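Thioredoxin domain-containing protein (Silicibacter pomeroyi, PDB 3EYT) is of unknown function but has a thioredoxin-like fold of the AhpC/TSA family, consistent with an oxidoreductase or antioxidant role. Local coordinates at residues I31-Q37 and T118-I124. Sequence-based numbering, arbitrary orientation.
Sequences IVIEAFQ and TPSLLLI
Ile31, Ile33 and Ala35 pair with Ile124, Leu122 and Ser120 through six backbone hydrogen bonds, joining two antiparallel central strands of the thioredoxin fold. Each residue gives its N-H and takes one at its O; Ile33 N to Leu122 O, at 2.9 Å, is nearly straight (173° at the hydrogen). On its other edge strand 30-36 bonds to the parallel strand 63-69. Just beyond the ladder Pro119, which follows a cis peptide bond, makes a CA-H...O contact with Ala35 O, 3.3 Å from CA. This matches the cis-proline loop of thioredoxins, and Thr118 just before it touches Cys40 and Cys43, the probable CxxC pair. Val32, Glu34, Leu121 and Leu123 share one face, where helix 41-57 meets Leu121 and helix 140-151 covers both leucines. There Val32 CG2 presses tightly on Leu123 CD2, 3.4 Å away, while Val32 CG1 reaches Leu121 CD2. Glu34 bends at chi2 (70°), carrying its buried carboxylate over the neighbouring strand. Its OE2 meets Pro119 CB at 3.1 Å and OE1 meets Leu121 CD1 at 3.7 Å. An alanine in place of Glu34 would probably open a gap beside Pro119 CB and Leu121 CD1. On the opposite face Ile33 CD1 touches Ile124 CD1. Phe72 N holds Gln37 OE1, and Glu73 OE2 holds NE2; a water 3.0 Å from Thr118 OG1 bonds weakly to Gln37 NE2.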
loop_
_atom_site.group_PDB
_atom_site.type_symbol
_atom_site.label_atom_id
_atom_site.label_comp_id
_atom_site.label_asym_id
_atom_site.label_seq_id
_atom_site.Cartn_x
_atom_site.Cartn_y
_atom_site.Cartn_z
ATOM N N ILE C 31 5.371 -13.226 -27.696
ATOM C CA ILE C 31 4.905 -12.516 -26.505
ATOM C C ILE C 31 5.752 -11.263 -26.296
ATOM O O ILE C 31 7.005 -11.320 -26.339
ATOM C CB ILE C 31 4.980 -13.428 -25.260
ATOM C CG1 ILE C 31 4.311 -14.778 -25.544
ATOM C CG2 ILE C 31 4.373 -12.744 -24.029
ATOM C CD1 ILE C 31 4.633 -15.836 -24.514
ATOM N N VAL C 32 5.078 -10.131 -26.114
ATOM C CA VAL C 32 5.744 -8.872 -25.797
ATOM C C VAL C 32 5.375 -8.529 -24.368
ATOM O O VAL C 32 4.194 -8.416 -24.041
ATOM C CB VAL C 32 5.252 -7.725 -26.715
ATOM C CG1 VAL C 32 5.918 -6.409 -26.343
ATOM C CG2 VAL C 32 5.514 -8.061 -28.185
ATOM N N ILE C 33 6.378 -8.374 -23.510
ATOM C CA ILE C 33 6.141 -7.978 -22.130
ATOM C C ILE C 33 6.712 -6.601 -21.847
ATOM O O ILE C 33 7.895 -6.361 -22.031
ATOM C CB ILE C 33 6.739 -8.990 -21.124
ATOM C CG1 ILE C 33 6.259 -10.402 -21.423
ATOM C CG2 ILE C 33 6.404 -8.615 -19.644
ATOM C CD1 ILE C 33 6.994 -11.508 -20.560
ATOM N N GLU C 34 5.859 -5.718 -21.350
ATOM C CA GLU C 34 6.289 -4.391 -20.946
ATOM C C GLU C 34 6.337 -4.353 -19.414
ATOM O O GLU C 34 5.297 -4.429 -18.755
ATOM C CB GLU C 34 5.320 -3.348 -21.525
ATOM C CG GLU C 34 5.507 -1.922 -21.064
ATOM C CD GLU C 34 6.781 -1.277 -21.595
ATOM O OE1 GLU C 34 7.339 -1.726 -22.628
ATOM O OE2 GLU C 34 7.230 -0.316 -20.952
ATOM N N ALA C 35 7.551 -4.255 -18.872
ATOM C CA ALA C 35 7.779 -4.203 -17.437
ATOM C C ALA C 35 7.897 -2.729 -17.098
ATOM O O ALA C 35 8.682 -1.997 -17.712
ATOM C CB ALA C 35 9.039 -4.931 -17.049
ATOM N N PHE C 36 7.088 -2.292 -16.141
ATOM C CA PHE C 36 6.949 -0.876 -15.874
ATOM C C PHE C 36 6.641 -0.675 -14.384
ATOM O O PHE C 36 6.217 -1.607 -13.685
ATOM C CB PHE C 36 5.815 -0.282 -16.748
ATOM C CG PHE C 36 4.415 -0.710 -16.323
ATOM C CD1 PHE C 36 3.615 0.151 -15.555
ATOM C CD2 PHE C 36 3.899 -1.963 -16.702
ATOM C CE1 PHE C 36 2.322 -0.239 -15.154
ATOM C CE2 PHE C 36 2.624 -2.370 -16.321
ATOM C CZ PHE C 36 1.822 -1.501 -15.530
ATOM N N GLN C 37 6.829 0.568 -13.928
ATOM C CA GLN C 37 6.323 1.037 -12.640
ATOM C C GLN C 37 5.405 2.180 -12.981
ATOM O O GLN C 37 5.755 3.046 -13.812
ATOM C CB GLN C 37 7.441 1.617 -11.756
ATOM C CG GLN C 37 8.473 0.581 -11.253
ATOM C CD GLN C 37 9.461 1.188 -10.256
ATOM O OE1 GLN C 37 9.426 0.855 -9.086
ATOM N NE2 GLN C 37 10.278 2.128 -10.708
ATOM N N THR C 118 13.097 0.103 -15.319
ATOM C CA THR C 118 11.874 0.216 -16.125
ATOM C C THR C 118 11.967 1.542 -16.902
ATOM O O THR C 118 12.591 2.486 -16.419
ATOM C CB THR C 118 10.591 0.254 -15.203
ATOM O OG1 THR C 118 10.667 1.374 -14.315
ATOM C CG2 THR C 118 10.486 -0.996 -14.361
ATOM N N PRO C 119 11.339 1.624 -18.092
ATOM C CA PRO C 119 10.648 0.491 -18.707
ATOM C C PRO C 119 11.613 -0.500 -19.363
ATOM O O PRO C 119 12.693 -0.122 -19.833
ATOM C CB PRO C 119 9.735 1.154 -19.766
ATOM C CG PRO C 119 10.564 2.345 -20.259
ATOM C CD PRO C 119 11.307 2.842 -18.940
ATOM N N SER C 120 11.240 -1.771 -19.341
ATOM C CA SER C 120 11.938 -2.781 -20.114
ATOM C C SER C 120 10.944 -3.487 -20.990
ATOM O O SER C 120 9.804 -3.729 -20.586
ATOM C CB SER C 120 12.654 -3.782 -19.203
ATOM O OG SER C 120 13.677 -3.091 -18.510
ATOM N N LEU C 121 11.384 -3.836 -22.189
ATOM C CA LEU C 121 10.529 -4.546 -23.101
ATOM C C LEU C 121 11.195 -5.880 -23.415
ATOM O O LEU C 121 12.383 -5.912 -23.801
ATOM C CB LEU C 121 10.245 -3.694 -24.352
ATOM C CG LEU C 121 9.063 -4.238 -25.204
ATOM C CD1 LEU C 121 8.310 -3.188 -25.913
ATOM C CD2 LEU C 121 9.556 -5.270 -26.188
ATOM N N LEU C 122 10.459 -6.978 -23.184
ATOM C CA LEU C 122 10.997 -8.325 -23.407
ATOM C C LEU C 122 10.215 -8.978 -24.524
ATOM O O LEU C 122 8.986 -8.825 -24.596
ATOM C CB LEU C 122 10.875 -9.186 -22.153
ATOM C CG LEU C 122 11.476 -8.831 -20.772
ATOM C CD1 LEU C 122 12.939 -9.089 -20.749
ATOM C CD2 LEU C 122 11.167 -7.422 -20.267
ATOM N N LEU C 123 10.918 -9.704 -25.389
ATOM C CA LEU C 123 10.316 -10.437 -26.495
ATOM C C LEU C 123 10.644 -11.904 -26.391
ATOM O O LEU C 123 11.830 -12.287 -26.385
ATOM C CB LEU C 123 10.853 -9.978 -27.861
ATOM C CG LEU C 123 10.341 -8.776 -28.639
ATOM C CD1 LEU C 123 10.733 -9.020 -30.113
ATOM C CD2 LEU C 123 8.838 -8.556 -28.500
ATOM N N ILE C 124 9.589 -12.708 -26.347
ATOM C CA ILE C 124 9.669 -14.148 -26.224
ATOM C C ILE C 124 9.129 -14.800 -27.497
ATOM O O ILE C 124 8.028 -14.481 -27.962
ATOM C CB ILE C 124 8.897 -14.640 -24.980
ATOM C CG1 ILE C 124 9.566 -14.096 -23.696
ATOM C CG2 ILE C 124 8.815 -16.182 -24.920
ATOM C CD1 ILE C 124 8.667 -14.216 -22.483
HETATM O O HOH W 1 12.321 3.416 -12.790
#